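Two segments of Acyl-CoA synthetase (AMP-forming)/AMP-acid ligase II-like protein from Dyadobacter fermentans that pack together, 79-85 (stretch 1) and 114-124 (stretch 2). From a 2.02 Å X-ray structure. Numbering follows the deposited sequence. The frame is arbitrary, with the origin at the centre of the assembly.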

# COMPACT_ATOMS: atom_id res chain seq x y z
N THR A 79 4.90 -1.93 -26.96
CA THR A 79 4.02 -1.32 -25.97
C THR A 79 4.20 0.21 -25.95
O THR A 79 5.32 0.70 -25.76
CB THR A 79 4.30 -1.86 -24.55
OG1 THR A 79 3.89 -3.23 -24.47
CG2 THR A 79 3.51 -1.08 -23.51
N ARG A 80 3.11 0.94 -26.15
CA ARG A 80 3.16 2.40 -26.08
C ARG A 80 2.87 2.85 -24.66
O ARG A 80 1.73 2.78 -24.21
CB ARG A 80 2.14 3.01 -27.05
CG ARG A 80 2.45 2.74 -28.51
CD ARG A 80 1.24 3.05 -29.38
NE ARG A 80 0.09 2.25 -28.95
CZ ARG A 80 -1.15 2.41 -29.41
NH1 ARG A 80 -1.42 3.35 -30.30
NH2 ARG A 80 -2.13 1.63 -28.95
N ALA A 81 3.90 3.29 -23.95
CA ALA A 81 3.78 3.57 -22.54
C ALA A 81 3.89 5.07 -22.28
O ALA A 81 4.76 5.74 -22.85
CB ALA A 81 4.84 2.82 -21.76
N LEU A 82 3.00 5.59 -21.45
CA LEU A 82 3.06 6.99 -21.04
C LEU A 82 3.76 7.09 -19.68
O LEU A 82 3.37 6.44 -18.72
CB LEU A 82 1.66 7.60 -20.95
CG LEU A 82 1.54 9.01 -20.34
CD1 LEU A 82 2.06 10.06 -21.31
CD2 LEU A 82 0.10 9.30 -20.00
N VAL A 83 4.82 7.90 -19.61
CA VAL A 83 5.56 8.08 -18.37
C VAL A 83 5.18 9.42 -17.74
O VAL A 83 5.67 10.46 -18.17
CB VAL A 83 7.09 8.08 -18.65
CG1 VAL A 83 7.88 8.21 -17.34
CG2 VAL A 83 7.48 6.81 -19.41
N CYS A 84 4.32 9.38 -16.73
CA CYS A 84 3.79 10.60 -16.09
C CYS A 84 4.09 10.62 -14.60
O CYS A 84 3.53 11.43 -13.86
CB CYS A 84 2.28 10.72 -16.31
SG CYS A 84 1.32 9.27 -15.72
N LEU A 85 4.96 9.72 -14.17
CA LEU A 85 5.48 9.74 -12.81
C LEU A 85 6.83 10.45 -12.83
O LEU A 85 7.56 10.39 -13.82
CB LEU A 85 5.64 8.31 -12.31
CG LEU A 85 4.29 7.61 -12.19
CD1 LEU A 85 4.47 6.12 -12.01
CD2 LEU A 85 3.53 8.23 -11.03
N ASN A 114 -2.91 15.82 -14.04
CA ASN A 114 -3.64 15.27 -15.17
C ASN A 114 -2.72 15.02 -16.36
O ASN A 114 -2.47 15.93 -17.15
CB ASN A 114 -4.79 16.19 -15.59
CG ASN A 114 -5.74 15.53 -16.57
OD1 ASN A 114 -5.33 14.72 -17.42
ND2 ASN A 114 -7.03 15.86 -16.46
N PRO A 115 -2.21 13.79 -16.47
CA PRO A 115 -1.27 13.39 -17.52
C PRO A 115 -1.83 13.48 -18.94
O PRO A 115 -1.05 13.52 -19.88
CB PRO A 115 -0.95 11.93 -17.17
CG PRO A 115 -2.02 11.51 -16.23
CD PRO A 115 -2.44 12.71 -15.49
N LEU A 116 -3.15 13.51 -19.10
CA LEU A 116 -3.76 13.58 -20.43
C LEU A 116 -4.08 15.01 -20.83
O LEU A 116 -4.37 15.29 -21.99
CB LEU A 116 -5.04 12.74 -20.49
CG LEU A 116 -4.89 11.22 -20.53
CD1 LEU A 116 -6.24 10.59 -20.85
CD2 LEU A 116 -3.84 10.79 -21.55
N ALA A 117 -4.02 15.92 -19.86
CA ALA A 117 -4.50 17.28 -20.08
C ALA A 117 -3.77 17.99 -21.20
O ALA A 117 -4.38 18.71 -21.99
CB ALA A 117 -4.42 18.09 -18.79
N GLY A 118 -2.46 17.79 -21.28
CA GLY A 118 -1.64 18.53 -22.23
C GLY A 118 -1.53 17.95 -23.63
O GLY A 118 -1.13 18.64 -24.56
N LEU A 119 -1.85 16.67 -23.78
CA LEU A 119 -1.64 16.03 -25.07
C LEU A 119 -2.89 15.37 -25.63
O LEU A 119 -3.39 14.40 -25.07
CB LEU A 119 -0.51 15.01 -24.97
CG LEU A 119 -0.74 13.82 -24.03
CD1 LEU A 119 0.44 13.65 -23.09
CD2 LEU A 119 -2.03 13.99 -23.26
N ASP A 120 -3.36 15.87 -26.77
CA ASP A 120 -4.43 15.18 -27.47
C ASP A 120 -3.86 14.19 -28.48
O ASP A 120 -2.66 14.20 -28.78
CB ASP A 120 -5.41 16.14 -28.14
CG ASP A 120 -6.70 15.46 -28.55
OD1 ASP A 120 -6.79 14.99 -29.71
OD2 ASP A 120 -7.62 15.37 -27.71
N HIS A 121 -4.73 13.33 -29.00
CA HIS A 121 -4.29 12.19 -29.80
C HIS A 121 -3.55 11.19 -28.93
O HIS A 121 -2.81 10.35 -29.43
CB HIS A 121 -3.43 12.65 -30.97
CG HIS A 121 -4.23 13.06 -32.17
ND1 HIS A 121 -5.57 12.73 -32.31
CD2 HIS A 121 -3.90 13.75 -33.28
CE1 HIS A 121 -6.01 13.20 -33.45
NE2 HIS A 121 -5.02 13.83 -34.06
N ALA A 122 -3.76 11.30 -27.62
CA ALA A 122 -3.27 10.32 -26.66
C ALA A 122 -3.74 8.94 -27.09
O ALA A 122 -4.92 8.76 -27.39
CB ALA A 122 -3.80 10.64 -25.27
N ASP A 123 -2.83 7.97 -27.13
CA ASP A 123 -3.21 6.60 -27.43
C ASP A 123 -2.15 5.62 -26.92
O ASP A 123 -1.15 5.38 -27.59
CB ASP A 123 -3.46 6.44 -28.93
CG ASP A 123 -4.31 5.22 -29.26
OD1 ASP A 123 -4.33 4.81 -30.44
OD2 ASP A 123 -4.96 4.67 -28.33
N PHE A 124 -2.36 5.07 -25.73
CA PHE A 124 -1.34 4.25 -25.09
C PHE A 124 -1.80 2.84 -24.82
O PHE A 124 -3.00 2.54 -24.91
CB PHE A 124 -0.89 4.93 -23.80
CG PHE A 124 -0.42 6.33 -24.01
CD1 PHE A 124 0.82 6.57 -24.57
CD2 PHE A 124 -1.24 7.41 -23.71
CE1 PHE A 124 1.25 7.88 -24.81
CE2 PHE A 124 -0.82 8.71 -23.94
CZ PHE A 124 0.43 8.94 -24.49

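Stretch 1 contains a short strand, residues 80-83, and stretch 2 runs alongside it as an irregular segment: a type I beta turn from Asn114 to Ala117, then loop. Their CA atoms approach most closely near the two ends, Arg80 beside Phe124 and Cys84 beside Pro115. No backbone hydrogen bond joins them, so the contact rests mainly on side chains.

The alternation of the strand sends Arg80 and Leu82 toward stretch 2, while Ala81 points away; Cys84, just past the strand, also points toward it. Leu82 sits at the centre of the apolar contact. Its CB lies over the face of the Phe124 ring, 3.7 Å from the centroid and nearly on the ring normal, a CH-pi contact that suits an aliphatic chain against a flat aromatic. Its branched end reaches further: Leu82 CD1 meets Phe124 CZ at 3.7 Å and Leu119 CD1 at 4.3 Å, and Leu82 CD2 lies 4.0 Å from Pro115 CB. Beyond it, Cys84 CB packs 3.6 Å from Pro115 CB, where a compact side chain meets a rigid ring.

Arg80 closes the other end. Its long side chain carries charge out to exposed Asp123, forming a salt bridge whose hydrogen bond, from Arg80 NH1 to Asp123 OD1 at 3.3 Å, is weak. Phe124 CB meanwhile touches Arg80 O at 3.4 Å.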